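Side-chain contacts in exopolysaccharide biosynthesis protein (Pantoea stewartii subsp. stewartii DC283, PDB 6TGF), which probably modifies exopolysaccharide in the biofilm matrix as a glycan-active enzyme, built as a trimer with a bacteriophage tailspike-like parallel beta-helix fold: residues E54-Y57 and A58-P61; D113-K117 and D118-L122; G499-W502 and L503-E507. All coordinates share one frame; numbering follows the deposited sequence.

Interaction 1 of 3, residues E54-Y57 and A58-P61; sequences ENVY and AMPP
Met59 and Val56, three residues apart, show how a flexible side chain can follow the chain out of a helix and still pack on its last turn. The two side chains run together off the same side of the turn, with Met59 CE 3.8 Å from Val56 CG1. On the methionine, CG stands opposite the carbonyl carbon and beside the backbone N; the chain then runs extended until a bend at the thioether (chi3 -61°) turns the methyl back to the valine. Val56 offers the branch that lies anti to its own N (chi1 179°), while CG2 is left to pack on Phe115 of helix 109-117. The backbone draws the two residues together: Met59 N donates to Val56 O at 3.2 Å, and Ala58 N makes a weak bond of 2.9 Å to Glu54 O.

The polar side chains turn from this turn to other partners. Asn55 is gripped at both ends of its amide, OD1 accepting from Thr52 N and ND2 donating to Arg180 O, which should fix its rotation; Glu54 OE1 bonds Thr52 OG1. Tyr57 meets Trp64 edge-to-face. This is the C-terminal turn of a short helix, packed against helix 109-117 in a domain of the tailspike head-binding family.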
loop_
_atom_site.group_PDB
_atom_site.type_symbol
_atom_site.label_atom_id
_atom_site.label_comp_id
_atom_site.label_asym_id
_atom_site.label_seq_id
_atom_site.Cartn_x
_atom_site.Cartn_y
_atom_site.Cartn_z
ATOM N N GLU B 54 45.524 -5.723 36.778
ATOM C CA GLU B 54 44.518 -5.214 35.804
ATOM C C GLU B 54 44.415 -3.685 35.893
ATOM O O GLU B 54 44.128 -3.065 34.855
ATOM C CB GLU B 54 43.147 -5.850 36.049
ATOM C CG GLU B 54 43.024 -7.275 35.530
ATOM C CD GLU B 54 43.582 -8.357 36.439
ATOM O OE1 GLU B 54 43.618 -8.144 37.667
ATOM O OE2 GLU B 54 43.978 -9.418 35.915
ATOM N N ASN B 55 44.625 -3.106 37.080
ATOM C CA ASN B 55 44.575 -1.638 37.326
ATOM C C ASN B 55 45.794 -0.958 36.687
ATOM O O ASN B 55 45.659 0.215 36.293
ATOM C CB ASN B 55 44.480 -1.308 38.818
ATOM C CG ASN B 55 43.128 -1.653 39.406
ATOM O OD1 ASN B 55 42.975 -2.679 40.064
ATOM N ND2 ASN B 55 42.138 -0.812 39.156
ATOM N N VAL B 56 46.930 -1.660 36.597
ATOM C CA VAL B 56 48.187 -1.165 35.957
ATOM C C VAL B 56 48.013 -1.231 34.433
ATOM O O VAL B 56 48.319 -0.229 33.760
ATOM C CB VAL B 56 49.420 -1.969 36.418
ATOM C CG1 VAL B 56 50.702 -1.487 35.754
ATOM C CG2 VAL B 56 49.574 -1.951 37.932
ATOM N N TYR B 57 47.545 -2.376 33.922
ATOM C CA TYR B 57 47.230 -2.613 32.489
ATOM C C TYR B 57 46.153 -1.624 32.020
ATOM O O TYR B 57 46.186 -1.226 30.840
ATOM C CB TYR B 57 46.762 -4.053 32.259
ATOM C CG TYR B 57 47.842 -5.103 32.350
ATOM C CD1 TYR B 57 48.844 -5.186 31.396
ATOM C CD2 TYR B 57 47.848 -6.038 33.374
ATOM C CE1 TYR B 57 49.833 -6.156 31.465
ATOM C CE2 TYR B 57 48.829 -7.014 33.459
ATOM C CZ TYR B 57 49.826 -7.075 32.500
ATOM O OH TYR B 57 50.793 -8.036 32.574
ATOM N N ALA B 58 45.233 -1.245 32.915
ATOM C CA ALA B 58 44.065 -0.379 32.620
ATOM C C ALA B 58 44.486 1.090 32.486
ATOM O O ALA B 58 43.697 1.852 31.913
ATOM C CB ALA B 58 43.005 -0.540 33.681
ATOM N N MET B 59 45.664 1.478 32.990
ATOM C CA MET B 59 46.188 2.869 32.869
ATOM C C MET B 59 46.641 3.090 31.428
ATOM O O MET B 59 46.923 2.126 30.719
ATOM C CB MET B 59 47.380 3.128 33.799
ATOM C CG MET B 59 47.188 2.637 35.222
ATOM S SD MET B 59 48.557 3.083 36.326
ATOM C CE MET B 59 49.926 2.237 35.536
ATOM N N PRO B 60 46.730 4.353 30.946
ATOM C CA PRO B 60 47.346 4.633 29.647
ATOM C C PRO B 60 48.808 4.187 29.629
ATOM O O PRO B 60 49.505 4.335 30.631
ATOM C CB PRO B 60 47.242 6.158 29.488
ATOM C CG PRO B 60 46.170 6.580 30.474
ATOM C CD PRO B 60 46.230 5.571 31.603
ATOM N N PRO B 61 49.323 3.627 28.506
ATOM C CA PRO B 61 50.702 3.128 28.455
ATOM C C PRO B 61 51.771 4.165 28.844
ATOM O O PRO B 61 52.794 3.772 29.383
ATOM C CB PRO B 61 50.892 2.720 26.983
ATOM C CG PRO B 61 49.490 2.445 26.485
ATOM C CD PRO B 61 48.609 3.424 27.235
#

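Interaction 2 of 3, residues D113-K117 and D118-L122. With EDO (1,2-ethanediol), chain X; EDO (1,2-ethanediol), chain C.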
loop_
_atom_site.group_PDB
_atom_site.type_symbol
_atom_site.label_atom_id
_atom_site.label_comp_id
_atom_site.label_asym_id
_atom_site.label_seq_id
_atom_site.Cartn_x
_atom_site.Cartn_y
_atom_site.Cartn_z
ATOM N N ASP B 113 56.131 -2.732 37.301
ATOM C CA ASP B 113 56.611 -3.991 36.670
ATOM C C ASP B 113 56.593 -5.111 37.716
ATOM O O ASP B 113 55.992 -6.163 37.432
ATOM C CB ASP B 113 57.997 -3.805 36.044
ATOM C CG ASP B 113 58.012 -2.888 34.830
ATOM O OD1 ASP B 113 56.981 -2.813 34.133
ATOM O OD2 ASP B 113 59.059 -2.255 34.591
ATOM N N GLN B 114 57.202 -4.876 38.884
ATOM C CA GLN B 114 57.297 -5.852 40.006
ATOM C C GLN B 114 55.888 -6.300 40.418
ATOM O O GLN B 114 55.684 -7.521 40.588
ATOM C CB GLN B 114 58.041 -5.236 41.195
ATOM C CG GLN B 114 58.562 -6.262 42.193
ATOM C CD GLN B 114 59.685 -7.105 41.637
ATOM O OE1 GLN B 114 60.400 -6.705 40.721
ATOM N NE2 GLN B 114 59.852 -8.292 42.198
ATOM N N PHE B 115 54.964 -5.344 40.569
ATOM C CA PHE B 115 53.550 -5.555 40.984
ATOM C C PHE B 115 52.866 -6.515 40.004
ATOM O O PHE B 115 52.246 -7.500 40.453
ATOM C CB PHE B 115 52.816 -4.213 41.065
ATOM C CG PHE B 115 51.440 -4.270 41.680
ATOM C CD1 PHE B 115 51.279 -4.423 43.049
ATOM C CD2 PHE B 115 50.304 -4.152 40.894
ATOM C CE1 PHE B 115 50.014 -4.471 43.616
ATOM C CE2 PHE B 115 49.041 -4.196 41.463
ATOM C CZ PHE B 115 48.898 -4.357 42.821
ATOM N N VAL B 116 52.991 -6.233 38.704
ATOM C CA VAL B 116 52.417 -7.049 37.591
ATOM C C VAL B 116 53.140 -8.401 37.536
ATOM O O VAL B 116 52.444 -9.432 37.463
ATOM C CB VAL B 116 52.510 -6.295 36.251
ATOM C CG1 VAL B 116 52.225 -7.196 35.061
ATOM C CG2 VAL B 116 51.590 -5.083 36.231
ATOM N N LYS B 117 54.478 -8.386 37.580
ATOM C CA LYS B 117 55.354 -9.590 37.486
ATOM C C LYS B 117 54.991 -10.589 38.592
ATOM O O LYS B 117 54.966 -11.804 38.305
ATOM C CB LYS B 117 56.833 -9.203 37.600
ATOM C CG LYS B 117 57.752 -9.899 36.607
ATOM C CD LYS B 117 59.221 -9.578 36.782
ATOM C CE LYS B 117 59.550 -8.120 36.542
ATOM N NZ LYS B 117 60.998 -7.930 36.287
ATOM N N ASP B 118 54.720 -10.087 39.804
ATOM C CA ASP B 118 54.414 -10.894 41.015
ATOM C C ASP B 118 52.920 -11.237 41.079
ATOM O O ASP B 118 52.519 -11.881 42.064
ATOM C CB ASP B 118 54.833 -10.155 42.290
ATOM C CG ASP B 118 56.336 -9.991 42.444
ATOM O OD1 ASP B 118 57.074 -10.698 41.738
ATOM O OD2 ASP B 118 56.753 -9.162 43.274
ATOM N N ASN B 119 52.124 -10.829 40.083
ATOM C CA ASN B 119 50.643 -10.968 40.100
ATOM C C ASN B 119 50.142 -10.517 41.479
ATOM O O ASN B 119 49.328 -11.239 42.090
ATOM C CB ASN B 119 50.214 -12.397 39.754
ATOM C CG ASN B 119 48.715 -12.549 39.605
ATOM O OD1 ASN B 119 48.066 -11.744 38.938
ATOM N ND2 ASN B 119 48.155 -13.575 40.226
ATOM N N ALA B 120 50.639 -9.370 41.951
ATOM C CA ALA B 120 50.436 -8.845 43.320
ATOM C C ALA B 120 49.082 -8.134 43.413
ATOM O O ALA B 120 48.485 -7.858 42.360
ATOM C CB ALA B 120 51.567 -7.918 43.686
ATOM N N ALA B 121 48.625 -7.858 44.635
ATOM C CA ALA B 121 47.393 -7.090 44.931
ATOM C C ALA B 121 47.602 -6.243 46.189
ATOM O O ALA B 121 48.353 -6.681 47.084
ATOM C CB ALA B 121 46.222 -8.028 45.093
ATOM N N LEU B 122 46.965 -5.071 46.238
ATOM C CA LEU B 122 46.862 -4.217 47.450
ATOM C C LEU B 122 45.494 -4.464 48.093
ATOM O O LEU B 122 44.482 -4.061 47.486
ATOM C CB LEU B 122 47.039 -2.745 47.060
ATOM C CG LEU B 122 48.415 -2.360 46.517
ATOM C CD1 LEU B 122 48.448 -0.890 46.125
ATOM C CD2 LEU B 122 49.513 -2.659 47.527
HETATM C C1 EDO X . 55.279 -5.909 44.278
HETATM O O1 EDO X . 55.443 -7.249 44.702
HETATM C C2 EDO X . 56.282 -4.987 44.868
HETATM O O2 EDO X . 55.935 -3.618 44.772
HETATM C C1 EDO C . 56.442 -1.235 30.549
HETATM O O1 EDO C . 56.367 -2.583 30.966
HETATM C C2 EDO C . 55.707 -0.970 29.286
HETATM O O2 EDO C . 54.327 -1.282 29.349
#
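Phe115, Val116, Asn119 and Ala120 close the end of helix 109-117 in a Schellman motif: Asn119 takes a positive phi (45°), Ala120 N reaches back to Phe115 O at 2.9 Å in a nearly straight bond, and Asn119 N donates to Val116 O at 3.0 Å. Asp118 N keeps the ordinary helical bond to Gln114 O.

The turn brings the side chains of Phe115 and Ala120 together, the apolar pairing classically found across this motif. The ring leaves the helix with CG anti to the backbone N (chi1 -171°), which carries it out over the departing chain. Its CD1 lies 3.6 Å from Ala120 CB, and Ala120 O stands over one face, displaced toward the rim. Leu122 adds its branch point, CG lying 3.9 Å from Phe115 CE1, while its backbone N sits at the ring edge. Leu91 of the neighbouring strand 89-92 also packs on the phenyl ring.

On the polar side, Gln114 bends at chi2 and crosses Asp118 with its amide almost perpendicular to the carboxylate (79°). The bond from Gln114 NE2 to Asp118 OD2 is long and weak, 3.4 Å. A 1,2-ethanediol, probably from the crystallisation liquor, gives the same oxygen a much shorter bond, 2.7 Å from its O1 to Asp118 OD2. A second one donates to Asp113 OD1, which also bonds Trp64 NE1. The chemistry therefore divides the work: main-chain bonds and apolar packing fix the turn from helix into strand 121-124, whereas the long Gln114-Asp118 pair probably adds little, the carboxylate taking its shorter bond from the diol in this crystal.

Interaction 3 of 3, residues G499-W502 and L503-E507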
loop_
_atom_site.group_PDB
_atom_site.type_symbol
_atom_site.label_atom_id
_atom_site.label_comp_id
_atom_site.label_asym_id
_atom_site.label_seq_id
_atom_site.Cartn_x
_atom_site.Cartn_y
_atom_site.Cartn_z
ATOM N N GLY B 499 -14.172 -31.064 0.790
ATOM C CA GLY B 499 -13.796 -31.058 2.218
ATOM C C GLY B 499 -14.847 -30.393 3.090
ATOM O O GLY B 499 -15.951 -30.113 2.584
ATOM N N ASP B 500 -14.507 -30.141 4.358
ATOM C CA ASP B 500 -15.421 -29.577 5.388
ATOM C C ASP B 500 -15.604 -28.075 5.152
ATOM O O ASP B 500 -14.585 -27.359 5.073
ATOM C CB ASP B 500 -14.889 -29.820 6.803
ATOM C CG ASP B 500 -14.857 -31.281 7.215
ATOM O OD1 ASP B 500 -15.336 -32.129 6.431
ATOM O OD2 ASP B 500 -14.351 -31.560 8.320
ATOM N N ARG B 501 -16.859 -27.626 5.052
ATOM C CA ARG B 501 -17.243 -26.191 5.005
ATOM C C ARG B 501 -17.289 -25.660 6.441
ATOM O O ARG B 501 -18.083 -26.194 7.239
ATOM C CB ARG B 501 -18.599 -26.021 4.314
ATOM C CG ARG B 501 -18.956 -24.578 3.981
ATOM C CD ARG B 501 -20.376 -24.459 3.463
ATOM N NE ARG B 501 -21.340 -24.912 4.458
ATOM C CZ ARG B 501 -22.394 -25.693 4.220
ATOM N NH1 ARG B 501 -22.645 -26.147 3.003
ATOM N NH2 ARG B 501 -23.193 -26.030 5.216
ATOM N N TRP B 502 -16.469 -24.653 6.752
ATOM C CA TRP B 502 -16.337 -24.070 8.114
ATOM C C TRP B 502 -17.590 -23.255 8.454
ATOM O O TRP B 502 -18.212 -23.544 9.495
ATOM C CB TRP B 502 -15.062 -23.226 8.228
ATOM C CG TRP B 502 -14.954 -22.500 9.533
ATOM C CD1 TRP B 502 -15.128 -23.030 10.777
ATOM C CD2 TRP B 502 -14.655 -21.107 9.728
ATOM N NE1 TRP B 502 -14.961 -22.065 11.733
ATOM C CE2 TRP B 502 -14.668 -20.877 11.120
ATOM C CE3 TRP B 502 -14.376 -20.037 8.869
ATOM C CZ2 TRP B 502 -14.414 -19.619 11.667
ATOM C CZ3 TRP B 502 -14.123 -18.796 9.411
ATOM C CH2 TRP B 502 -14.146 -18.591 10.791
ATOM N N LEU B 503 -17.938 -22.280 7.606
ATOM C CA LEU B 503 -19.096 -21.362 7.793
ATOM C C LEU B 503 -20.347 -21.965 7.140
ATOM O O LEU B 503 -20.234 -23.044 6.525
ATOM C CB LEU B 503 -18.756 -19.997 7.187
ATOM C CG LEU B 503 -17.516 -19.310 7.761
ATOM C CD1 LEU B 503 -17.249 -17.994 7.049
ATOM C CD2 LEU B 503 -17.654 -19.083 9.260
ATOM N N SER B 504 -21.493 -21.289 7.280
ATOM C CA SER B 504 -22.814 -21.730 6.756
ATOM C C SER B 504 -22.828 -21.623 5.227
ATOM O O SER B 504 -22.019 -20.848 4.676
ATOM C CB SER B 504 -23.945 -20.943 7.369
ATOM O OG SER B 504 -24.083 -19.674 6.747
ATOM N N ALA B 505 -23.726 -22.371 4.580
ATOM C CA ALA B 505 -23.940 -22.383 3.113
ATOM C C ALA B 505 -24.259 -20.967 2.616
ATOM O O ALA B 505 -23.895 -20.648 1.468
ATOM C CB ALA B 505 -25.048 -23.348 2.767
ATOM N N TRP B 506 -24.912 -20.153 3.453
ATOM C CA TRP B 506 -25.389 -18.785 3.118
ATOM C C TRP B 506 -24.212 -17.817 2.948
ATOM O O TRP B 506 -24.389 -16.809 2.239
ATOM C CB TRP B 506 -26.372 -18.286 4.184
ATOM C CG TRP B 506 -27.652 -19.063 4.217
ATOM C CD1 TRP B 506 -28.617 -19.085 3.253
ATOM C CD2 TRP B 506 -28.103 -19.944 5.261
ATOM N NE1 TRP B 506 -29.641 -19.913 3.627
ATOM C CE2 TRP B 506 -29.354 -20.456 4.853
ATOM C CE3 TRP B 506 -27.580 -20.347 6.495
ATOM C CZ2 TRP B 506 -30.082 -21.351 5.636
ATOM C CZ3 TRP B 506 -28.301 -21.231 7.268
ATOM C CH2 TRP B 506 -29.536 -21.724 6.843
ATOM N N GLU B 507 -23.066 -18.105 3.572
ATOM C CA GLU B 507 -21.858 -17.238 3.525
ATOM C C GLU B 507 -21.039 -17.526 2.259
ATOM O O GLU B 507 -20.138 -16.723 1.958
ATOM C CB GLU B 507 -20.997 -17.444 4.773
ATOM C CG GLU B 507 -21.724 -17.165 6.077
ATOM C CD GLU B 507 -22.238 -15.746 6.259
ATOM O OE1 GLU B 507 -22.875 -15.483 7.298
ATOM O OE2 GLU B 507 -22.006 -14.905 5.368
HETATM O O HOH W 1 -21.909 -25.408 7.900
#
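Arg501 curls round the carbonyl of Leu503, with NE donating to Leu503 O at 3.0 Å. The oxygen lies close to the guanidinium plane, at its edge, and the donor lies in the carbonyl plane. A bend at chi3 (61°) turns the tip of the arginine so that one face covers the Ala505 backbone N and NH1 comes within 3.7 Å of Ala505 CB. A water reinforces the grip, accepting from Arg501 NH2 and donating to Leu503 O.

Leu503 turns its side chain to Trp502: methyl CD2 makes a CH-pi contact 3.5 Å from the centroid of the six-membered ring, nearly on the ring normal.

Farther out, Asn456 bonds the backbone at both Trp502 N and Asp500 O, and Lys405 NZ bonds Trp502 O. His410 meets the indole ring, and Trp502 NE1 makes a weak bond to Asp409 OD2. Within the short 3-10 turn 505-507, Glu507 forms a salt bridge with Arg651 of the second subunit, whose Arg659 makes a cation-pi contact with Trp506. Such a loop, running between strands 493-494 and 511-514 at a subunit interface, belongs to the decoration of a tailspike-like parallel beta-helix.

From the N terminus, the three contacts follow one another in series, none enclosing or crossing another, and each closes just one local turn. Interaction 1 ends helix 53-57 before helix 61-66 begins; interaction 2 turns helix 109-117 into strand 121-124. Though about fifty residues separate them in sequence, these two touch, Val56 CG1 lying 3.7 Å from Val116 CG2, so both helix ends share one apolar seam within the head-binding region. Strand 121-124 pairs with strand 48-51, which precedes the first helix, and thus links the same elements again. Interaction 3 stands apart, its centre about 76 Å from that of interaction 1, and ties a loop late in the beta-helix to a neighbouring subunit.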